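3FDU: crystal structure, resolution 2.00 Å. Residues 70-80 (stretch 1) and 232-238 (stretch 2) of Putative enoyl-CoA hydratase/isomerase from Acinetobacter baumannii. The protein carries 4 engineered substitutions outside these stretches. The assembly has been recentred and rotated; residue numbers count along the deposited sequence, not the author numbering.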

# COMPACT_ATOMS: atom_id res chain seq x y z
N ASP A 70 17.33 -4.00 -30.58
CA ASP A 70 16.31 -3.00 -30.94
C ASP A 70 16.58 -1.69 -30.19
O ASP A 70 16.58 -0.60 -30.80
CB ASP A 70 14.93 -3.56 -30.56
CG ASP A 70 13.76 -2.81 -31.18
OD1 ASP A 70 13.68 -2.70 -32.42
OD2 ASP A 70 12.85 -2.39 -30.44
N PHE A 71 16.78 -1.77 -28.89
CA PHE A 71 16.97 -0.59 -28.07
C PHE A 71 18.16 0.26 -28.57
O PHE A 71 18.13 1.48 -28.50
CB PHE A 71 17.21 -0.96 -26.62
CG PHE A 71 17.37 0.23 -25.72
CD1 PHE A 71 16.33 1.16 -25.58
CD2 PHE A 71 18.55 0.46 -25.04
CE1 PHE A 71 16.47 2.27 -24.77
CE2 PHE A 71 18.70 1.60 -24.20
CZ PHE A 71 17.67 2.49 -24.07
N MET A 72 19.22 -0.39 -29.02
CA MET A 72 20.36 0.36 -29.41
C MET A 72 20.15 1.04 -30.76
O MET A 72 20.64 2.14 -30.98
CB MET A 72 21.61 -0.53 -29.37
CG MET A 72 21.95 -0.78 -27.91
SD MET A 72 23.52 -1.49 -27.71
CE MET A 72 23.65 -1.47 -25.94
N GLY A 73 19.38 0.42 -31.64
CA GLY A 73 19.01 1.08 -32.88
C GLY A 73 18.12 2.27 -32.56
O GLY A 73 18.23 3.34 -33.18
N PHE A 74 17.24 2.10 -31.58
CA PHE A 74 16.32 3.16 -31.16
C PHE A 74 17.03 4.39 -30.58
O PHE A 74 16.69 5.55 -30.93
CB PHE A 74 15.27 2.60 -30.18
CG PHE A 74 14.12 3.54 -29.91
CD1 PHE A 74 12.96 3.50 -30.69
CD2 PHE A 74 14.17 4.42 -28.84
CE1 PHE A 74 11.86 4.34 -30.41
CE2 PHE A 74 13.09 5.27 -28.55
CZ PHE A 74 11.92 5.22 -29.33
N VAL A 75 18.01 4.16 -29.71
CA VAL A 75 18.72 5.25 -29.07
C VAL A 75 19.41 6.14 -30.17
O VAL A 75 19.48 7.38 -30.05
CB VAL A 75 19.79 4.75 -28.07
CG1 VAL A 75 20.85 5.87 -27.79
CG2 VAL A 75 19.13 4.25 -26.75
N GLN A 76 19.90 5.49 -31.22
CA GLN A 76 20.53 6.20 -32.33
C GLN A 76 19.57 6.85 -33.34
O GLN A 76 20.00 7.65 -34.16
CB GLN A 76 21.51 5.28 -33.04
CG GLN A 76 22.61 4.78 -32.11
CD GLN A 76 23.50 3.74 -32.77
OE1 GLN A 76 24.48 4.10 -33.42
NE2 GLN A 76 23.16 2.47 -32.62
N ASN A 77 18.29 6.50 -33.29
CA ASN A 77 17.29 7.03 -34.21
C ASN A 77 15.97 7.14 -33.48
O ASN A 77 15.05 6.43 -33.82
CB ASN A 77 17.12 6.09 -35.43
CG ASN A 77 16.34 6.76 -36.58
OD1 ASN A 77 16.16 7.98 -36.60
ND2 ASN A 77 15.92 5.95 -37.57
N PRO A 78 15.90 7.95 -32.43
CA PRO A 78 14.71 7.91 -31.56
C PRO A 78 13.40 8.38 -32.21
O PRO A 78 13.43 9.31 -33.02
CB PRO A 78 15.07 8.84 -30.38
CG PRO A 78 16.26 9.70 -30.91
CD PRO A 78 17.00 8.77 -31.86
N ASN A 79 12.29 7.78 -31.83
CA ASN A 79 10.94 8.26 -32.22
C ASN A 79 10.82 9.72 -31.75
O ASN A 79 11.14 10.04 -30.59
CB ASN A 79 9.91 7.32 -31.55
CG ASN A 79 8.46 7.58 -31.94
OD1 ASN A 79 7.97 8.72 -31.94
ND2 ASN A 79 7.72 6.48 -32.16
N ALA A 80 10.43 10.60 -32.66
CA ALA A 80 10.37 12.05 -32.37
C ALA A 80 8.97 12.51 -32.03
O ALA A 80 8.80 13.64 -31.57
CB ALA A 80 10.90 12.85 -33.56
N PHE A 232 11.14 9.41 -19.47
CA PHE A 232 11.82 8.22 -19.98
C PHE A 232 12.55 8.56 -21.32
O PHE A 232 13.71 8.18 -21.53
CB PHE A 232 10.78 7.10 -20.19
CG PHE A 232 11.39 5.75 -20.57
CD1 PHE A 232 11.64 4.78 -19.59
CD2 PHE A 232 11.66 5.44 -21.88
CE1 PHE A 232 12.21 3.49 -19.95
CE2 PHE A 232 12.24 4.18 -22.24
CZ PHE A 232 12.49 3.21 -21.27
N MET A 233 11.86 9.26 -22.22
CA MET A 233 12.49 9.64 -23.51
C MET A 233 13.64 10.64 -23.40
O MET A 233 14.61 10.58 -24.21
CB MET A 233 11.41 10.08 -24.53
CG MET A 233 10.56 8.90 -25.10
SD MET A 233 11.44 7.55 -25.99
CE MET A 233 12.17 8.59 -27.34
N GLN A 234 13.55 11.55 -22.42
CA GLN A 234 14.68 12.44 -22.02
C GLN A 234 15.92 11.63 -21.66
O GLN A 234 17.04 11.98 -22.05
CB GLN A 234 14.30 13.31 -20.81
CG GLN A 234 13.19 14.34 -21.09
CD GLN A 234 12.76 15.12 -19.84
OE1 GLN A 234 13.34 15.00 -18.75
NE2 GLN A 234 11.74 15.93 -19.99
N ARG A 235 15.71 10.57 -20.88
CA ARG A 235 16.81 9.62 -20.56
C ARG A 235 17.26 8.84 -21.74
O ARG A 235 18.46 8.73 -21.96
CB ARG A 235 16.39 8.64 -19.44
CG ARG A 235 15.64 9.28 -18.32
CD ARG A 235 16.48 9.75 -17.17
NE ARG A 235 17.87 9.92 -17.51
CZ ARG A 235 18.41 11.08 -17.85
NH1 ARG A 235 17.66 12.18 -17.90
NH2 ARG A 235 19.71 11.14 -18.13
N VAL A 236 16.33 8.29 -22.54
CA VAL A 236 16.74 7.59 -23.78
C VAL A 236 17.62 8.48 -24.75
O VAL A 236 18.55 7.98 -25.43
CB VAL A 236 15.52 7.12 -24.55
CG1 VAL A 236 15.87 6.80 -26.04
CG2 VAL A 236 14.76 5.94 -23.79
N GLN A 237 17.23 9.75 -24.84
CA GLN A 237 17.90 10.75 -25.71
C GLN A 237 19.08 11.45 -25.07
O GLN A 237 19.69 12.36 -25.68
CB GLN A 237 16.85 11.83 -26.14
CG GLN A 237 15.90 11.22 -27.13
CD GLN A 237 14.89 12.18 -27.65
OE1 GLN A 237 13.70 11.99 -27.44
NE2 GLN A 237 15.35 13.25 -28.34
N SER A 238 19.41 11.09 -23.85
CA SER A 238 20.49 11.79 -23.19
C SER A 238 21.85 11.58 -23.91
O SER A 238 22.12 10.54 -24.52
CB SER A 238 20.56 11.42 -21.70
OG SER A 238 21.07 10.10 -21.59

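Two helical segments, far apart in sequence, meet nearly at right angles. The axes of helix 70-76 and helix 232-236 cross at 87° and come no closer than 11.2 Å. The backbones are nearest at Val-75 and Val-236, whose CA atoms lie 6.1 Å apart. No hydrogen bond joins the stretches. The contact is made by van der Waals packing and buries 308 Å², counting both sides.

Val-236 is the hub of the apolar contacts and has the largest area covered by the opposite stretch. Its CG2 lies 4.2 Å from CE1 of Phe-71. Its CG1 lies 4.0 Å from CE2 of Phe-74 and 4.2 Å from CG2 of Val-75. Both phenyl rings meet the valine with their edges. Phe-71 and Phe-74 have chi1 in the t well; their CA-to-CB bonds point sideways, but the ring ends come nearer to the second helix. Val-75 also packs against backbone, with CG1 3.9 Å from O of Val-236.

Met-233 makes the second cluster. All three of its chi angles are m, and its terminal methyl fits among three residues. CE is 3.7 Å from CE2 of Phe-74, 4.2 Å from CB of Pro-78 and 3.7 Å from the backbone O of Asn-79. The sulfur adds a sulfur-aromatic contact: SD of Met-233 sits 5.1 Å from the centroid of the Phe-74 ring, at its edge.

Past the first helix, Pro-78 turns its CB toward the second stretch. Its CG is 4.1 Å from CG of Gln-237, so the aliphatic part of the glutamine extends the apolar contact.

No polar bond crosses between the stretches; some side-chain bonds close within one stretch. Gln-76 NE2 donates to Met-72 O at 3.0 Å. Ser-238 OG donates to Arg-235 O at 3.0 Å, and this serine also N-caps the helix that follows.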